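Long-range contacts in MgGH51 (Meripilus giganteus, PDB 6ZPV), which hydrolyses terminal alpha-L-arabinofuranosides as a fungal GH51 alpha-L-arabinofuranosidase, probably releasing arabinose side chains from plant polysaccharides: residues 480-485 / 493-498; 450-455 / 506-511. All coordinates share one frame; numbering follows the deposited sequence.

Interaction 1 (480-485 / 493-498)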
loop_
_atom_site.group_PDB
_atom_site.type_symbol
_atom_site.label_atom_id
_atom_site.label_comp_id
_atom_site.label_asym_id
_atom_site.label_seq_id
_atom_site.Cartn_x
_atom_site.Cartn_y
_atom_site.Cartn_z
ATOM N N ALA A 480 -6.362 -4.164 6.574
ATOM C CA ALA A 480 -5.779 -4.697 5.333
ATOM C C ALA A 480 -6.817 -5.337 4.459
ATOM O O ALA A 480 -7.771 -5.943 4.998
ATOM C CB ALA A 480 -4.678 -5.681 5.629
ATOM N N PRO A 481 -6.632 -5.340 3.122
ATOM C CA PRO A 481 -5.633 -4.559 2.403
ATOM C C PRO A 481 -5.973 -3.060 2.372
ATOM O O PRO A 481 -7.126 -2.626 2.506
ATOM C CB PRO A 481 -5.684 -5.115 0.951
ATOM C CG PRO A 481 -6.357 -6.439 1.109
ATOM C CD PRO A 481 -7.348 -6.268 2.249
ATOM N N LEU A 482 -4.925 -2.264 2.096
ATOM C CA LEU A 482 -4.999 -0.810 2.000
ATOM C C LEU A 482 -5.645 -0.356 0.705
ATOM O O LEU A 482 -6.438 0.601 0.756
ATOM C CB LEU A 482 -3.590 -0.284 2.139
ATOM C CG LEU A 482 -3.427 1.236 2.174
ATOM C CD1 LEU A 482 -4.172 1.860 3.333
ATOM C CD2 LEU A 482 -1.968 1.597 2.211
ATOM N N LEU A 483 -5.241 -0.957 -0.422
ATOM C CA LEU A 483 -5.509 -0.368 -1.731
ATOM C C LEU A 483 -6.100 -1.382 -2.689
ATOM O O LEU A 483 -5.756 -2.588 -2.655
ATOM C CB LEU A 483 -4.215 0.210 -2.318
ATOM C CG LEU A 483 -3.784 1.543 -1.722
ATOM C CD1 LEU A 483 -2.394 1.924 -2.091
ATOM C CD2 LEU A 483 -4.726 2.650 -2.141
ATOM N N GLN A 484 -6.886 -0.878 -3.632
ATOM C CA GLN A 484 -7.547 -1.700 -4.658
ATOM C C GLN A 484 -7.710 -0.970 -5.983
ATOM O O GLN A 484 -8.458 0.024 -6.053
ATOM C CB GLN A 484 -8.925 -2.120 -4.186
ATOM C CG GLN A 484 -9.768 -2.851 -5.211
ATOM C CD GLN A 484 -11.247 -2.930 -4.849
ATOM O OE1 GLN A 484 -11.738 -2.224 -3.994
ATOM N NE2 GLN A 484 -11.946 -3.790 -5.565
ATOM N N HIS A 485 -7.133 -1.526 -7.048
ATOM C CA HIS A 485 -7.472 -1.104 -8.420
ATOM C C HIS A 485 -8.761 -1.808 -8.769
ATOM O O HIS A 485 -8.832 -3.042 -8.817
ATOM C CB HIS A 485 -6.359 -1.496 -9.412
ATOM C CG HIS A 485 -6.477 -0.756 -10.668
ATOM N ND1 HIS A 485 -7.660 -0.718 -11.419
ATOM C CD2 HIS A 485 -5.583 0.079 -11.265
ATOM C CE1 HIS A 485 -7.405 0.084 -12.432
ATOM N NE2 HIS A 485 -6.151 0.590 -12.390
ATOM N N PRO A 493 -12.973 -6.811 1.099
ATOM C CA PRO A 493 -12.967 -5.379 0.827
ATOM C C PRO A 493 -11.591 -4.749 1.104
ATOM O O PRO A 493 -10.744 -5.330 1.767
ATOM C CB PRO A 493 -14.005 -4.866 1.838
ATOM C CG PRO A 493 -13.804 -5.741 3.032
ATOM C CD PRO A 493 -13.492 -7.105 2.426
ATOM N N ASP A 494 -11.403 -3.555 0.560
ATOM C CA ASP A 494 -10.149 -2.800 0.657
ATOM C C ASP A 494 -10.382 -1.384 1.160
ATOM O O ASP A 494 -11.473 -0.835 0.928
ATOM C CB ASP A 494 -9.471 -2.813 -0.716
ATOM C CG ASP A 494 -9.288 -4.209 -1.232
ATOM O OD1 ASP A 494 -8.455 -4.945 -0.711
ATOM O OD2 ASP A 494 -10.105 -4.592 -2.191
ATOM N N LEU A 495 -9.376 -0.787 1.791
ATOM C CA LEU A 495 -9.603 0.511 2.432
ATOM C C LEU A 495 -9.839 1.680 1.453
ATOM O O LEU A 495 -10.706 2.519 1.715
ATOM C CB LEU A 495 -8.434 0.845 3.394
ATOM C CG LEU A 495 -8.789 1.869 4.447
ATOM C CD1 LEU A 495 -9.741 1.288 5.482
ATOM C CD2 LEU A 495 -7.541 2.377 5.149
ATOM N N VAL A 496 -9.038 1.725 0.412
ATOM C CA VAL A 496 -9.090 2.798 -0.591
ATOM C C VAL A 496 -9.068 2.158 -1.960
ATOM O O VAL A 496 -8.195 1.328 -2.231
ATOM C CB VAL A 496 -7.898 3.750 -0.384
ATOM C CG1 VAL A 496 -7.847 4.819 -1.493
ATOM C CG2 VAL A 496 -7.948 4.411 0.988
ATOM N N SER A 497 -10.003 2.566 -2.835
ATOM C CA SER A 497 -10.086 2.006 -4.177
ATOM C C SER A 497 -9.829 3.089 -5.203
ATOM O O SER A 497 -9.913 4.271 -4.878
ATOM C CB SER A 497 -11.444 1.323 -4.383
ATOM O OG SER A 497 -11.696 0.368 -3.361
ATOM N N TYR A 498 -9.545 2.700 -6.438
ATOM C CA TYR A 498 -9.287 3.701 -7.487
ATOM C C TYR A 498 -9.362 3.021 -8.832
ATOM O O TYR A 498 -9.252 1.798 -8.962
ATOM C CB TYR A 498 -7.892 4.356 -7.316
ATOM C CG TYR A 498 -6.799 3.335 -7.100
ATOM C CD1 TYR A 498 -6.128 2.735 -8.150
ATOM C CD2 TYR A 498 -6.523 2.871 -5.823
ATOM C CE1 TYR A 498 -5.196 1.731 -7.934
ATOM C CE2 TYR A 498 -5.637 1.836 -5.619
ATOM C CZ TYR A 498 -4.969 1.261 -6.656
ATOM O OH TYR A 498 -4.109 0.224 -6.392
HETATM O O HOH W 1 -10.115 -7.134 3.808
HETATM O O HOH W 2 -13.124 -3.100 -1.719
#
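Tyr498 lays one face of its ring over the backbone at Gln484 and His485. Gln484 O stands 3.3 Å above the ring plane, offset toward the rim. His485 CA lies 4.1 Å from the centroid of the same ring, over the face, in a CH-pi contact. Its chi1 of 48° sets CG of Tyr498 between the backbone N and the carbonyl carbon, from where the ring turns toward strand 483-485. The ring also presents its edge to the face of His485 in an offset edge-to-face pair, planes at 71°, with Tyr498 CE1 3.7 Å from His485 CD2. Its hydroxyl bonds to His27 O, while His485 ND1 is held by Asn487 N. An alanine in place of Tyr498 would probably open a gap over the Gln484-His485 peptide and leave His27 O without this donor.

Strands 483-485 and 496-498 run parallel in a three-stranded mixed sheet, completed by the antiparallel strand 503-505. Leu495 N to Pro481 O, Val496 N to Leu482 O and Tyr498 N to Gln484 O are hydrogen bonds; Gln484 N to Val496 O is a weak one. Leu483, on the same side of the sheet as Val496 and Tyr498, brings CD2 to 3.7 Å from Tyr498 CE2, and all three touch helix 211-219. On the other side Gln484, its CG anti to the backbone N, extends across the Asp494 carboxylate, Gln484 CB 3.4 Å from Asp494 OD2. A water that accepts from Asp494 N probably donates to Gln484 OE1. The buried Gln484 amide is thus satisfied at both ends, OE1 by Ser497 OG at 2.7 Å and NE2 by Thr489 OG1, which should fix its rotation.

Interaction 2 (450-455 / 506-511)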
loop_
_atom_site.group_PDB
_atom_site.type_symbol
_atom_site.label_atom_id
_atom_site.label_comp_id
_atom_site.label_asym_id
_atom_site.label_seq_id
_atom_site.Cartn_x
_atom_site.Cartn_y
_atom_site.Cartn_z
ATOM N N ALA A 450 -17.953 -6.549 -1.316
ATOM C CA ALA A 450 -17.220 -6.013 -2.465
ATOM C C ALA A 450 -16.442 -4.732 -2.074
ATOM O O ALA A 450 -15.385 -4.495 -2.626
ATOM C CB ALA A 450 -18.155 -5.733 -3.588
ATOM N N PHE A 451 -17.046 -3.934 -1.173
ATOM C CA PHE A 451 -16.466 -2.706 -0.629
ATOM C C PHE A 451 -16.861 -2.658 0.840
ATOM O O PHE A 451 -17.881 -3.225 1.232
ATOM C CB PHE A 451 -17.036 -1.469 -1.358
ATOM C CG PHE A 451 -16.645 -1.366 -2.805
ATOM C CD1 PHE A 451 -15.389 -0.898 -3.154
ATOM C CD2 PHE A 451 -17.515 -1.757 -3.808
ATOM C CE1 PHE A 451 -14.970 -0.847 -4.472
ATOM C CE2 PHE A 451 -17.129 -1.712 -5.142
ATOM C CZ PHE A 451 -15.859 -1.202 -5.459
ATOM N N PRO A 452 -16.094 -1.947 1.668
ATOM C CA PRO A 452 -16.514 -1.750 3.048
ATOM C C PRO A 452 -17.925 -1.135 3.071
ATOM O O PRO A 452 -18.302 -0.370 2.169
ATOM C CB PRO A 452 -15.467 -0.786 3.609
ATOM C CG PRO A 452 -14.227 -1.041 2.749
ATOM C CD PRO A 452 -14.821 -1.275 1.354
ATOM N N THR A 453 -18.670 -1.429 4.111
ATOM C CA THR A 453 -20.021 -0.912 4.324
ATOM C C THR A 453 -20.052 -0.100 5.622
ATOM O O THR A 453 -19.105 -0.049 6.413
ATOM C CB THR A 453 -21.047 -2.063 4.369
ATOM O OG1 THR A 453 -20.679 -2.876 5.492
ATOM C CG2 THR A 453 -21.078 -2.873 3.076
ATOM N N VAL A 454 -21.178 0.552 5.855
ATOM C CA VAL A 454 -21.369 1.233 7.159
ATOM C C VAL A 454 -21.289 0.179 8.261
ATOM O O VAL A 454 -20.662 0.381 9.312
ATOM C CB VAL A 454 -22.626 2.069 7.199
ATOM C CG1 VAL A 454 -22.759 2.783 8.530
ATOM C CG2 VAL A 454 -22.660 3.102 6.078
ATOM N N GLN A 455 -21.950 -0.958 8.050
ATOM C CA GLN A 455 -21.922 -2.063 9.016
ATOM C C GLN A 455 -20.476 -2.476 9.329
ATOM O O GLN A 455 -20.101 -2.704 10.528
ATOM C CB GLN A 455 -22.712 -3.278 8.438
ATOM C CG GLN A 455 -22.959 -4.438 9.425
ATOM C CD GLN A 455 -23.593 -5.676 8.833
ATOM O OE1 GLN A 455 -23.982 -5.656 7.655
ATOM N NE2 GLN A 455 -23.729 -6.713 9.633
ATOM N N SER A 506 -13.350 4.662 1.267
ATOM C CA SER A 506 -14.390 3.760 1.811
ATOM C C SER A 506 -14.944 4.278 3.151
ATOM O O SER A 506 -14.335 5.080 3.860
ATOM C CB SER A 506 -13.856 2.382 1.986
ATOM O OG SER A 506 -12.943 2.266 3.084
ATOM N N THR A 507 -16.055 3.654 3.559
ATOM C CA THR A 507 -16.547 3.833 4.939
ATOM C C THR A 507 -15.464 3.499 5.991
ATOM O O THR A 507 -15.253 4.262 6.927
ATOM C CB THR A 507 -17.798 2.964 5.153
ATOM O OG1 THR A 507 -17.427 1.612 4.838
ATOM C CG2 THR A 507 -18.985 3.392 4.291
ATOM N N SER A 508 -14.776 2.380 5.756
ATOM C CA SER A 508 -13.711 1.975 6.663
ATOM C C SER A 508 -12.541 2.963 6.668
ATOM O O SER A 508 -11.950 3.155 7.728
ATOM C CB SER A 508 -13.250 0.540 6.328
ATOM O OG SER A 508 -14.276 -0.378 6.644
ATOM N N PHE A 509 -12.236 3.568 5.509
ATOM C CA PHE A 509 -11.219 4.625 5.469
ATOM C C PHE A 509 -11.610 5.745 6.412
ATOM O O PHE A 509 -10.773 6.239 7.187
ATOM C CB PHE A 509 -11.081 5.163 4.044
ATOM C CG PHE A 509 -10.232 6.416 3.969
ATOM C CD1 PHE A 509 -8.870 6.333 3.812
ATOM C CD2 PHE A 509 -10.811 7.683 4.074
ATOM C CE1 PHE A 509 -8.115 7.496 3.721
ATOM C CE2 PHE A 509 -10.052 8.846 3.970
ATOM C CZ PHE A 509 -8.694 8.717 3.807
ATOM N N PHE A 510 -12.874 6.187 6.359
ATOM C CA PHE A 510 -13.284 7.282 7.242
ATOM C C PHE A 510 -13.230 6.863 8.706
ATOM O O PHE A 510 -12.872 7.705 9.518
ATOM C CB PHE A 510 -14.656 7.828 6.827
ATOM C CG PHE A 510 -14.619 8.594 5.526
ATOM C CD1 PHE A 510 -13.835 9.730 5.405
ATOM C CD2 PHE A 510 -15.374 8.198 4.431
ATOM C CE1 PHE A 510 -13.834 10.437 4.219
ATOM C CE2 PHE A 510 -15.381 8.898 3.262
ATOM C CZ PHE A 510 -14.584 9.996 3.158
ATOM N N ALA A 511 -13.559 5.635 9.046
ATOM C CA ALA A 511 -13.388 5.196 10.444
ATOM C C ALA A 511 -11.915 5.243 10.845
ATOM O O ALA A 511 -11.579 5.708 11.943
ATOM C CB ALA A 511 -13.988 3.818 10.664
HETATM O O HOH W 3 -17.264 2.031 1.399
#
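Pro452 turns the CB-CG side of its ring toward the first turn of helix 507-517, where three consecutive side chains receive it. Ser506 CB approaches Pro452 CG at 3.5 Å, while Ser508 OG comes within 3.3 Å of Pro452 CB. Thr507 OG1 also lies near Pro452 CB, but its hydroxyl gives a weak hydrogen bond to Thr453 O, 2.8 Å from OG1. A chi1 of 56° puts this oxygen between the backbone N and the carbonyl carbon of Thr507. The methyl CG2, anti to the carbonyl carbon, meets Val454 instead, and the two side chains cross at about a right angle with their CG2 atoms 4.1 Å apart. Thr507 therefore divides its branches between a polar and an apolar partner.

Water 3 bridges the segments by donating to Pro452 O and accepting from Thr507 N. Both helix starts carry an N-cap. Ser506 OG accepts from Phe509 N at 2.8 Å with an N-H...O angle of 155°, and it also bonds to Leu495 O; the Thr453 side chain caps a backbone N just beyond its own segment. Ser508 OG, although close to the proline, has its polar partner in Glu460 OE1.

The contact thus brings together the N-terminal ends of helices 454-469 and 507-517. Thr507 and Ser508 also touch Ala457 in the former helix. Tyr479, at the end of strand 474-479, packs on both Pro452 and Ser508, so these helix starts meet beside the last strand of the parallel barrel sheet.

From the N terminus, the chain first reaches 450-455, runs through helix 454-469 and strand 474-479, and enters 480-485. Interaction 1 closes a short loop when the chain returns at 493-498, with seven residues between its segments; strand 503-505 then leads to 506-511, where interaction 2 closes the longer loop of 50 intervening residues. The smaller closure lies wholly within the larger, and the two do not cross. Their centres are about 10 Å apart, and they touch where Leu495 CD1 packs on the start of helix 507-517 and Asp494 O lies against Pro452 CG. Together they tie the small mixed sheet to two helix starts beside the parallel barrel sheet.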